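Local coordinates for protein subclass B1 metallo-beta-lactamase (Myroides odoratimimus, PDB 6T5L) that probably hydrolyses beta-lactam antibiotics, carbapenems among them, at a two-zinc active site of the metallo-beta-lactamase type, at residues 24-29 with 38-43; 32-37 with 54-59; 107-112 with 132-137. All blocks are in the same frame, centred on the assembly; numbering follows the deposited sequence.

Interaction 1: residues 24-29 with 38-43; sequences NLIINK and ISFLNT
The carbonyl oxygen of I38 is gripped by two groups of segment 24-29: I26 N donates to I38 O at 2.8 Å with a nearly straight bond (172°), and the CA-H of L25 points at the same oxygen, with L25 CA 3.4 Å from I38 O. The return bond, I38 N to I26 O at 2.7 Å, makes I26 and I38 a hydrogen-bonded antiparallel pair in the beta hairpin of strands 25-29 and 34-41. Their side chains lie on the same face of the sheet. I26 CD1 reaches the edge of the F40 ring, near its plane, 3.9 Å from F40 CZ; F40 also makes a cation-pi contact with K48. A chi2 of -176° extends CD1 of I38 from CG1, bringing it within 3.6 Å of N28 ND2, whose amide hydrogen bonds to E36. L25 projects from the other face and packs on E76 and L77 of helix 71-83, while S39 OG bonds to T69 N. At the N24 end a water bridges the strands, donating to N24 O at 2.6 Å and accepting from F40 N at 2.7 Å; N24 O also bonds S73 OG. The ladder thus passes from a direct peptide pair to a hydrated one, with F40 N and N24 O both satisfied although they do not bond each other.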
loop_
_atom_site.group_PDB
_atom_site.type_symbol
_atom_site.label_atom_id
_atom_site.label_comp_id
_atom_site.label_asym_id
_atom_site.label_seq_id
_atom_site.Cartn_x
_atom_site.Cartn_y
_atom_site.Cartn_z
ATOM N N ASN A 24 -3.866 -16.395 -7.415
ATOM C CA ASN A 24 -3.860 -14.974 -7.739
ATOM C C ASN A 24 -3.733 -14.042 -6.541
ATOM O O ASN A 24 -3.435 -12.865 -6.741
ATOM C CB ASN A 24 -5.156 -14.563 -8.448
ATOM C CG ASN A 24 -5.342 -15.260 -9.786
ATOM O OD1 ASN A 24 -4.407 -15.386 -10.552
ATOM N ND2 ASN A 24 -6.547 -15.688 -10.060
ATOM N N LEU A 25 -4.004 -14.516 -5.326
ATOM C CA LEU A 25 -4.166 -13.646 -4.168
ATOM C C LEU A 25 -3.848 -14.393 -2.877
ATOM O O LEU A 25 -4.456 -15.425 -2.614
ATOM C CB LEU A 25 -5.615 -13.126 -4.080
ATOM C CG LEU A 25 -5.925 -12.192 -2.927
ATOM C CD1 LEU A 25 -5.042 -10.927 -3.133
ATOM C CD2 LEU A 25 -7.371 -11.802 -2.772
ATOM N N ILE A 26 -2.955 -13.852 -2.060
ATOM C CA ILE A 26 -2.736 -14.329 -0.692
ATOM C C ILE A 26 -3.067 -13.233 0.301
ATOM O O ILE A 26 -2.681 -12.064 0.107
ATOM C CB ILE A 26 -1.289 -14.780 -0.472
ATOM C CG1 ILE A 26 -1.002 -15.985 -1.365
ATOM C CG2 ILE A 26 -1.031 -15.228 1.010
ATOM C CD1 ILE A 26 0.385 -16.041 -1.775
ATOM N N ILE A 27 -3.776 -13.606 1.374
ATOM C CA ILE A 27 -4.077 -12.662 2.448
ATOM C C ILE A 27 -3.538 -13.251 3.744
ATOM O O ILE A 27 -3.920 -14.360 4.117
ATOM C CB ILE A 27 -5.577 -12.365 2.564
ATOM C CG1 ILE A 27 -6.116 -11.855 1.235
ATOM C CG2 ILE A 27 -5.862 -11.290 3.611
ATOM C CD1 ILE A 27 -7.590 -11.500 1.275
ATOM N N ASN A 28 -2.663 -12.502 4.421
ATOM C CA ASN A 28 -2.129 -12.860 5.724
ATOM C C ASN A 28 -2.722 -11.947 6.787
ATOM O O ASN A 28 -2.724 -10.711 6.630
ATOM C CB ASN A 28 -0.602 -12.748 5.785
ATOM C CG ASN A 28 0.075 -13.660 4.824
ATOM O OD1 ASN A 28 -0.219 -14.841 4.770
ATOM N ND2 ASN A 28 0.946 -13.094 3.989
ATOM N N LYS A 29 -3.238 -12.567 7.848
ATOM C CA LYS A 29 -3.690 -11.843 9.017
ATOM C C LYS A 29 -2.502 -11.621 9.952
ATOM O O LYS A 29 -1.921 -12.583 10.450
ATOM C CB LYS A 29 -4.802 -12.625 9.722
ATOM C CG LYS A 29 -5.326 -11.851 10.973
ATOM C CD LYS A 29 -6.608 -12.438 11.571
ATOM C CE LYS A 29 -7.019 -11.552 12.711
ATOM N NZ LYS A 29 -8.322 -11.962 13.285
ATOM N N ILE A 38 -1.283 -10.016 -0.910
ATOM C CA ILE A 38 -0.175 -10.286 -1.836
ATOM C C ILE A 38 -0.741 -10.785 -3.169
ATOM O O ILE A 38 -1.569 -11.710 -3.189
ATOM C CB ILE A 38 0.803 -11.320 -1.249
ATOM C CG1 ILE A 38 1.203 -10.931 0.195
ATOM C CG2 ILE A 38 2.049 -11.525 -2.138
ATOM C CD1 ILE A 38 2.308 -11.909 0.842
ATOM N N SER A 39 -0.322 -10.142 -4.275
ATOM C CA SER A 39 -0.767 -10.502 -5.620
ATOM C C SER A 39 0.452 -10.430 -6.536
ATOM O O SER A 39 1.578 -10.083 -6.114
ATOM C CB SER A 39 -1.936 -9.609 -6.128
ATOM O OG SER A 39 -1.599 -8.204 -6.098
ATOM N N PHE A 40 0.260 -10.835 -7.787
ATOM C CA PHE A 40 1.409 -11.132 -8.642
ATOM C C PHE A 40 1.330 -10.362 -9.945
ATOM O O PHE A 40 0.389 -10.517 -10.725
ATOM C CB PHE A 40 1.511 -12.640 -8.869
ATOM C CG PHE A 40 1.591 -13.397 -7.593
ATOM C CD1 PHE A 40 2.803 -13.513 -6.915
ATOM C CD2 PHE A 40 0.476 -13.976 -7.060
ATOM C CE1 PHE A 40 2.893 -14.186 -5.735
ATOM C CE2 PHE A 40 0.549 -14.666 -5.878
ATOM C CZ PHE A 40 1.758 -14.760 -5.201
ATOM N N LEU A 41 2.315 -9.519 -10.166
ATOM C CA LEU A 41 2.441 -8.810 -11.422
ATOM C C LEU A 41 3.028 -9.760 -12.456
ATOM O O LEU A 41 4.115 -10.295 -12.242
ATOM C CB LEU A 41 3.344 -7.608 -11.202
ATOM C CG LEU A 41 2.736 -6.224 -11.340
ATOM C CD1 LEU A 41 3.922 -5.269 -11.286
ATOM C CD2 LEU A 41 1.942 -5.970 -12.603
ATOM N N ASN A 42 2.311 -10.024 -13.542
ATOM C CA ASN A 42 2.966 -10.596 -14.715
ATOM C C ASN A 42 2.722 -9.617 -15.856
ATOM O O ASN A 42 1.675 -9.645 -16.497
ATOM C CB ASN A 42 2.528 -12.023 -15.064
ATOM C CG ASN A 42 3.254 -12.530 -16.245
ATOM N N THR A 43 3.699 -8.755 -16.120
ATOM C CA THR A 43 3.540 -7.717 -17.139
ATOM C C THR A 43 4.421 -7.947 -18.363
ATOM O O THR A 43 4.344 -7.175 -19.334
ATOM C CB THR A 43 3.838 -6.339 -16.522
ATOM O OG1 THR A 43 3.646 -5.285 -17.485
ATOM C CG2 THR A 43 5.274 -6.346 -15.990
HETATM O O HOH W 1 -2.024 -11.918 -8.738
#

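Interaction 2: residues 32-37 with 54-59; sequences NHIYEH and MLVLNE
H33 and L57 are joined by two bonds of different kinds. L57 N donates to H33 O at 2.8 Å in a straight bond (170°), while the reverse link comes from the imidazole: H33 ND1 gives its hydrogen to L57 O at 2.9 Å, more bent at 141°, with the oxygen close to the ring plane. L57 O thus receives the imidazole N-H, while H33 N is satisfied by S31 OG and D173 OD2. The ring and the amide of N58 lie side by side with planes 72° apart; the polar end of N58 is held elsewhere, its ND2 bonding I147 O and N149 OD1.

Two residues on, past the non-hydrogen-bonded pair I34 and V56, Y35 and L55 form a full hydrogen-bonded antiparallel pair, Y35 N to L55 O at 2.9 Å and L55 N to Y35 O at 2.8 Å. This hairpin of strands 34-41 and 49-58 is the middle of the mixed N-terminal sheet of the alpha-beta/beta-alpha metallo-beta-lactamase fold. The alternate backbone groups therefore turn outward, M54 and V56 pairing with F65 and V63 of strand 61-65, and E36 with strand 25-29.

On the face of I34, M54 and V56, I34 CD1 sits 3.8 Å from V56 CG2 and also touches M54 SD. On the face of Y35 and L55, the L57 side chain crosses that of Y35 obliquely, its CD2 3.6 Å from Y35 CE1 and 3.7 Å from Y35 OH. H37 crosses L55 at about a right angle, its CD2 3.9 Å from L55 CD2, and its NE2 makes weak hydrogen bonds to F65 O and D66 O.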
loop_
_atom_site.group_PDB
_atom_site.type_symbol
_atom_site.label_atom_id
_atom_site.label_comp_id
_atom_site.label_asym_id
_atom_site.label_seq_id
_atom_site.Cartn_x
_atom_site.Cartn_y
_atom_site.Cartn_z
ATOM N N ASN A 32 -5.316 -8.190 14.858
ATOM C CA ASN A 32 -6.769 -8.137 14.816
ATOM C C ASN A 32 -7.263 -7.126 13.772
ATOM O O ASN A 32 -8.340 -7.313 13.212
ATOM C CB ASN A 32 -7.318 -7.836 16.223
ATOM C CG ASN A 32 -6.989 -8.971 17.236
ATOM O OD1 ASN A 32 -6.980 -10.157 16.875
ATOM N ND2 ASN A 32 -6.735 -8.608 18.485
ATOM N N HIS A 33 -6.491 -6.095 13.446
ATOM C CA HIS A 33 -6.948 -5.112 12.481
ATOM C C HIS A 33 -6.168 -5.096 11.179
ATOM O O HIS A 33 -6.519 -4.323 10.277
ATOM C CB HIS A 33 -6.877 -3.705 13.080
ATOM C CG HIS A 33 -7.587 -3.581 14.380
ATOM N ND1 HIS A 33 -8.959 -3.615 14.491
ATOM C CD2 HIS A 33 -7.111 -3.455 15.643
ATOM C CE1 HIS A 33 -9.299 -3.515 15.765
ATOM N NE2 HIS A 33 -8.199 -3.405 16.480
ATOM N N ILE A 34 -5.095 -5.862 11.066
ATOM C CA ILE A 34 -4.145 -5.619 10.000
ATOM C C ILE A 34 -3.911 -6.905 9.236
ATOM O O ILE A 34 -3.341 -7.847 9.770
ATOM C CB ILE A 34 -2.802 -5.068 10.521
ATOM C CG1 ILE A 34 -2.950 -3.674 11.071
ATOM C CG2 ILE A 34 -1.735 -5.161 9.402
ATOM C CD1 ILE A 34 -3.268 -2.632 10.089
ATOM N N TYR A 35 -4.215 -6.868 7.968
ATOM C CA TYR A 35 -4.067 -7.955 7.028
ATOM C C TYR A 35 -3.170 -7.433 5.908
ATOM O O TYR A 35 -3.197 -6.240 5.601
ATOM C CB TYR A 35 -5.452 -8.367 6.460
ATOM C CG TYR A 35 -6.462 -8.950 7.467
ATOM C CD1 TYR A 35 -7.103 -8.148 8.362
ATOM C CD2 TYR A 35 -6.817 -10.284 7.426
ATOM C CE1 TYR A 35 -8.000 -8.643 9.252
ATOM C CE2 TYR A 35 -7.746 -10.822 8.339
ATOM C CZ TYR A 35 -8.333 -9.988 9.245
ATOM O OH TYR A 35 -9.266 -10.453 10.152
ATOM N N GLU A 36 -2.343 -8.310 5.360
ATOM C CA GLU A 36 -1.472 -8.060 4.224
ATOM C C GLU A 36 -2.034 -8.835 3.024
ATOM O O GLU A 36 -2.399 -10.027 3.147
ATOM C CB GLU A 36 -0.050 -8.525 4.554
ATOM C CG GLU A 36 0.951 -8.388 3.413
ATOM C CD GLU A 36 2.260 -9.135 3.569
ATOM O OE1 GLU A 36 3.255 -8.505 3.160
ATOM O OE2 GLU A 36 2.339 -10.325 4.019
ATOM N N HIS A 37 -2.215 -8.136 1.902
ATOM C CA HIS A 37 -2.626 -8.787 0.663
ATOM C C HIS A 37 -1.422 -8.871 -0.266
ATOM O O HIS A 37 -0.603 -7.936 -0.336
ATOM C CB HIS A 37 -3.847 -8.092 0.014
ATOM C CG HIS A 37 -3.647 -6.713 -0.544
ATOM N ND1 HIS A 37 -3.043 -6.489 -1.766
ATOM C CD2 HIS A 37 -4.138 -5.499 -0.145
ATOM C CE1 HIS A 37 -3.120 -5.201 -2.075
ATOM N NE2 HIS A 37 -3.780 -4.577 -1.106
ATOM N N MET A 54 -1.949 -3.425 2.048
ATOM C CA MET A 54 -2.404 -3.460 3.456
ATOM C C MET A 54 -3.932 -3.320 3.464
ATOM O O MET A 54 -4.527 -2.438 2.793
ATOM C CB MET A 54 -1.731 -2.366 4.420
ATOM C CG MET A 54 -1.981 -2.671 5.963
ATOM S SD MET A 54 -0.946 -1.783 7.048
ATOM C CE MET A 54 -1.790 -0.137 6.937
ATOM N N LEU A 55 -4.538 -4.196 4.253
ATOM C CA LEU A 55 -5.950 -4.098 4.565
ATOM C C LEU A 55 -6.049 -3.756 6.033
ATOM O O LEU A 55 -5.515 -4.488 6.875
ATOM C CB LEU A 55 -6.643 -5.421 4.284
ATOM C CG LEU A 55 -7.010 -5.851 2.887
ATOM C CD1 LEU A 55 -8.235 -6.812 3.089
ATOM C CD2 LEU A 55 -7.376 -4.755 1.939
ATOM N N VAL A 56 -6.749 -2.673 6.323
ATOM C CA VAL A 56 -7.048 -2.257 7.683
ATOM C C VAL A 56 -8.533 -2.516 7.921
ATOM O O VAL A 56 -9.416 -1.996 7.197
ATOM C CB VAL A 56 -6.696 -0.785 7.905
ATOM C CG1 VAL A 56 -7.033 -0.368 9.349
ATOM C CG2 VAL A 56 -5.245 -0.533 7.559
ATOM N N LEU A 57 -8.796 -3.281 8.972
ATOM C CA LEU A 57 -10.144 -3.676 9.362
ATOM C C LEU A 57 -10.506 -3.117 10.733
ATOM O O LEU A 57 -9.755 -3.316 11.700
ATOM C CB LEU A 57 -10.261 -5.185 9.396
ATOM C CG LEU A 57 -11.487 -5.795 10.065
ATOM C CD1 LEU A 57 -12.815 -5.580 9.382
ATOM C CD2 LEU A 57 -11.183 -7.262 10.310
ATOM N N ASN A 58 -11.673 -2.451 10.828
ATOM C CA ASN A 58 -12.238 -2.123 12.139
ATOM C C ASN A 58 -13.769 -2.031 12.094
ATOM O O ASN A 58 -14.329 -1.421 11.182
ATOM C CB ASN A 58 -11.647 -0.812 12.663
ATOM C CG ASN A 58 -12.077 -0.508 14.103
ATOM O OD1 ASN A 58 -11.976 -1.368 15.005
ATOM N ND2 ASN A 58 -12.636 0.687 14.302
ATOM N N GLU A 59 -14.438 -2.670 13.049
ATOM C CA GLU A 59 -15.926 -2.697 13.115
ATOM C C GLU A 59 -16.538 -3.002 11.737
ATOM O O GLU A 59 -17.420 -2.316 11.226
ATOM C CB GLU A 59 -16.500 -1.379 13.718
ATOM C CG GLU A 59 -16.133 -1.196 15.167
ATOM C CD GLU A 59 -16.578 0.134 15.853
ATOM O OE1 GLU A 59 -16.392 1.238 15.305
ATOM O OE2 GLU A 59 -17.142 0.057 16.972
#

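Interaction 3: residues 107-112 with 132-137; sequences EFENHN and FSNPTK
E109, in the last turn of helix 105-110, faces N134 of an irregular loop, with a separation of 6.5 Å between E109 CA and N134 CA. The helix ends in a Schellman motif in which N112, at positive phi, is the C-prime residue: I113 N turns back to F108 O, and N112 N bonds to E109 O. E107 O, one turn before H111, accepts from H111 N and also from H111 ND1 at 2.8 Å, the two donors coming from opposite faces of its carbonyl plane and the imidazole keeping the oxygen near its own ring plane.

From this helix end the E109 side chain reaches across to the loop. Its CG is anti to the carbonyl carbon (chi1 -65°) and the chain then runs extended, which carries the carboxylate to the backbone N of N134, beside S133. N134 N donates to E109 OE2 at 3.0 Å with an angle of 154°, approaching from above the carboxylate plane. A water bridges E109 OE2 and N134 O, donating to both. The N-H of N134 and this water thus both donate to OE2, consistent with an ionised carboxylate. The other oxygen, E109 OE1, lies 3.5 Å from S133 CB, and E109 OE2 lies near the plane of the F132 ring at its edge.

Beyond N134, the loop is tied to the chain that follows the helix, P135 O bonding Q114 NE2, before it enters strand 137-139. N134 ND2 lies 3.7 Å from E109 CB, near the helix end. A second water is held there by three groups: it donates to E109 O and to N112 OD1, at 2.7 Å from the latter, and accepts from N134 ND2 at 3.1 Å.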
loop_
_atom_site.group_PDB
_atom_site.type_symbol
_atom_site.label_atom_id
_atom_site.label_comp_id
_atom_site.label_asym_id
_atom_site.label_seq_id
_atom_site.Cartn_x
_atom_site.Cartn_y
_atom_site.Cartn_z
ATOM N N GLU A 107 -11.890 -2.442 -10.909
ATOM C CA GLU A 107 -12.752 -3.348 -10.182
ATOM C C GLU A 107 -13.245 -2.693 -8.897
ATOM O O GLU A 107 -14.409 -2.853 -8.508
ATOM C CB GLU A 107 -11.980 -4.640 -9.948
ATOM C CG GLU A 107 -12.783 -5.741 -9.480
ATOM C CD GLU A 107 -13.829 -6.191 -10.485
ATOM O OE1 GLU A 107 -13.511 -6.587 -11.599
ATOM O OE2 GLU A 107 -14.994 -6.090 -10.114
ATOM N N PHE A 108 -12.383 -1.900 -8.261
ATOM C CA PHE A 108 -12.780 -1.143 -7.072
ATOM C C PHE A 108 -13.799 -0.079 -7.439
ATOM O O PHE A 108 -14.826 0.105 -6.744
ATOM C CB PHE A 108 -11.564 -0.476 -6.401
ATOM C CG PHE A 108 -10.768 -1.406 -5.529
ATOM C CD1 PHE A 108 -9.922 -2.327 -6.106
ATOM C CD2 PHE A 108 -10.841 -1.350 -4.108
ATOM C CE1 PHE A 108 -9.192 -3.219 -5.316
ATOM C CE2 PHE A 108 -10.094 -2.283 -3.319
ATOM C CZ PHE A 108 -9.296 -3.177 -3.903
ATOM N N GLU A 109 -13.549 0.631 -8.528
ATOM C CA GLU A 109 -14.498 1.680 -8.930
ATOM C C GLU A 109 -15.883 1.083 -9.257
ATOM O O GLU A 109 -16.924 1.696 -8.956
ATOM C CB GLU A 109 -13.933 2.466 -10.114
ATOM C CG GLU A 109 -12.676 3.251 -9.782
ATOM C CD GLU A 109 -12.230 4.157 -10.929
ATOM O OE1 GLU A 109 -12.095 3.642 -12.045
ATOM O OE2 GLU A 109 -12.006 5.373 -10.720
ATOM N N ASN A 110 -15.910 -0.139 -9.791
ATOM C CA ASN A 110 -17.162 -0.788 -10.137
ATOM C C ASN A 110 -17.923 -1.272 -8.928
ATOM O O ASN A 110 -19.131 -1.516 -9.038
ATOM C CB ASN A 110 -16.925 -1.957 -11.061
ATOM C CG ASN A 110 -16.649 -1.506 -12.497
ATOM O OD1 ASN A 110 -16.693 -0.310 -12.799
ATOM N ND2 ASN A 110 -16.287 -2.441 -13.354
ATOM N N HIS A 111 -17.265 -1.401 -7.787
ATOM C CA HIS A 111 -17.982 -1.617 -6.547
ATOM C C HIS A 111 -18.230 -0.303 -5.807
ATOM O O HIS A 111 -18.561 -0.333 -4.626
ATOM C CB HIS A 111 -17.225 -2.609 -5.657
ATOM C CG HIS A 111 -17.211 -4.009 -6.201
ATOM N ND1 HIS A 111 -16.467 -4.370 -7.300
ATOM C CD2 HIS A 111 -17.865 -5.133 -5.807
ATOM C CE1 HIS A 111 -16.685 -5.642 -7.587
ATOM N NE2 HIS A 111 -17.518 -6.134 -6.684
ATOM N N ASN A 112 -18.065 0.842 -6.468
ATOM C CA ASN A 112 -18.206 2.148 -5.837
ATOM C C ASN A 112 -17.463 2.268 -4.500
ATOM O O ASN A 112 -17.987 2.797 -3.524
ATOM C CB ASN A 112 -19.670 2.459 -5.679
ATOM C CG ASN A 112 -20.414 2.299 -6.998
ATOM O OD1 ASN A 112 -20.147 3.047 -7.902
ATOM N ND2 ASN A 112 -21.319 1.319 -7.108
ATOM N N PHE A 132 -8.265 8.575 -13.118
ATOM C CA PHE A 132 -9.348 7.854 -12.457
ATOM C C PHE A 132 -10.673 8.174 -13.130
ATOM O O PHE A 132 -10.939 9.320 -13.500
ATOM C CB PHE A 132 -9.412 8.207 -10.974
ATOM C CG PHE A 132 -8.152 7.837 -10.251
ATOM C CD1 PHE A 132 -7.962 6.556 -9.729
ATOM C CD2 PHE A 132 -7.102 8.740 -10.195
ATOM C CE1 PHE A 132 -6.746 6.199 -9.097
ATOM C CE2 PHE A 132 -5.896 8.388 -9.574
ATOM C CZ PHE A 132 -5.729 7.120 -9.032
ATOM N N SER A 133 -11.490 7.143 -13.303
ATOM C CA SER A 133 -12.794 7.304 -13.936
ATOM C C SER A 133 -13.804 7.937 -12.981
ATOM O O SER A 133 -14.451 8.934 -13.329
ATOM C CB SER A 133 -13.311 5.958 -14.419
ATOM O OG SER A 133 -14.715 5.998 -14.459
ATOM N N ASN A 134 -13.952 7.368 -11.780
ATOM C CA ASN A 134 -14.782 7.919 -10.723
ATOM C C ASN A 134 -14.091 9.114 -10.068
ATOM O O ASN A 134 -12.874 9.068 -9.822
ATOM C CB ASN A 134 -15.075 6.853 -9.625
ATOM C CG ASN A 134 -16.254 5.972 -9.981
ATOM O OD1 ASN A 134 -16.943 6.277 -10.917
ATOM N ND2 ASN A 134 -16.517 4.912 -9.195
ATOM N N PRO A 135 -14.851 10.149 -9.686
ATOM C CA PRO A 135 -14.250 11.276 -8.947
ATOM C C PRO A 135 -13.529 10.805 -7.690
ATOM O O PRO A 135 -14.043 9.989 -6.902
ATOM C CB PRO A 135 -15.460 12.172 -8.627
ATOM C CG PRO A 135 -16.386 11.957 -9.814
ATOM C CD PRO A 135 -16.273 10.429 -10.009
ATOM N N THR A 136 -12.309 11.322 -7.517
ATOM C CA THR A 136 -11.490 10.977 -6.368
ATOM C C THR A 136 -11.655 12.003 -5.235
ATOM O O THR A 136 -12.096 13.130 -5.437
ATOM C CB THR A 136 -10.004 10.916 -6.793
ATOM O OG1 THR A 136 -9.636 12.168 -7.405
ATOM C CG2 THR A 136 -9.755 9.782 -7.806
ATOM N N LYS A 137 -11.282 11.591 -4.033
ATOM C CA LYS A 137 -11.094 12.502 -2.909
ATOM C C LYS A 137 -9.589 12.715 -2.777
ATOM O O LYS A 137 -8.837 11.743 -2.670
ATOM C CB LYS A 137 -11.736 11.949 -1.626
ATOM C CG LYS A 137 -13.198 12.447 -1.562
ATOM C CD LYS A 137 -14.082 11.725 -0.596
ATOM C CE LYS A 137 -15.292 12.595 -0.288
ATOM N NZ LYS A 137 -16.439 11.862 0.291
HETATM O O HOH W 2 -11.774 6.654 -8.584
HETATM O O HOH W 3 -18.713 2.970 -10.136
#

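Interactions 1 and 2 share strand 34-41 and lie in the same mixed sheet, whereas interaction 3 stands apart at the surface, its centre about 21 Å from that of either. The two hairpin contacts touch directly: N28 O and E36 N, 2.7 Å apart, probably form a hydrogen bond between strands 25-29 and 34-41, continuing the pairing of interaction 1 to the residues of interaction 2. Interaction 2 is the more buried, rich in apolar side chains on both faces. Interaction 1 is only partly buried, and a water completes its ladder. Interaction 3 has no strand pairing; a glutamate, an asparagine and two waters link a helix end to a loop.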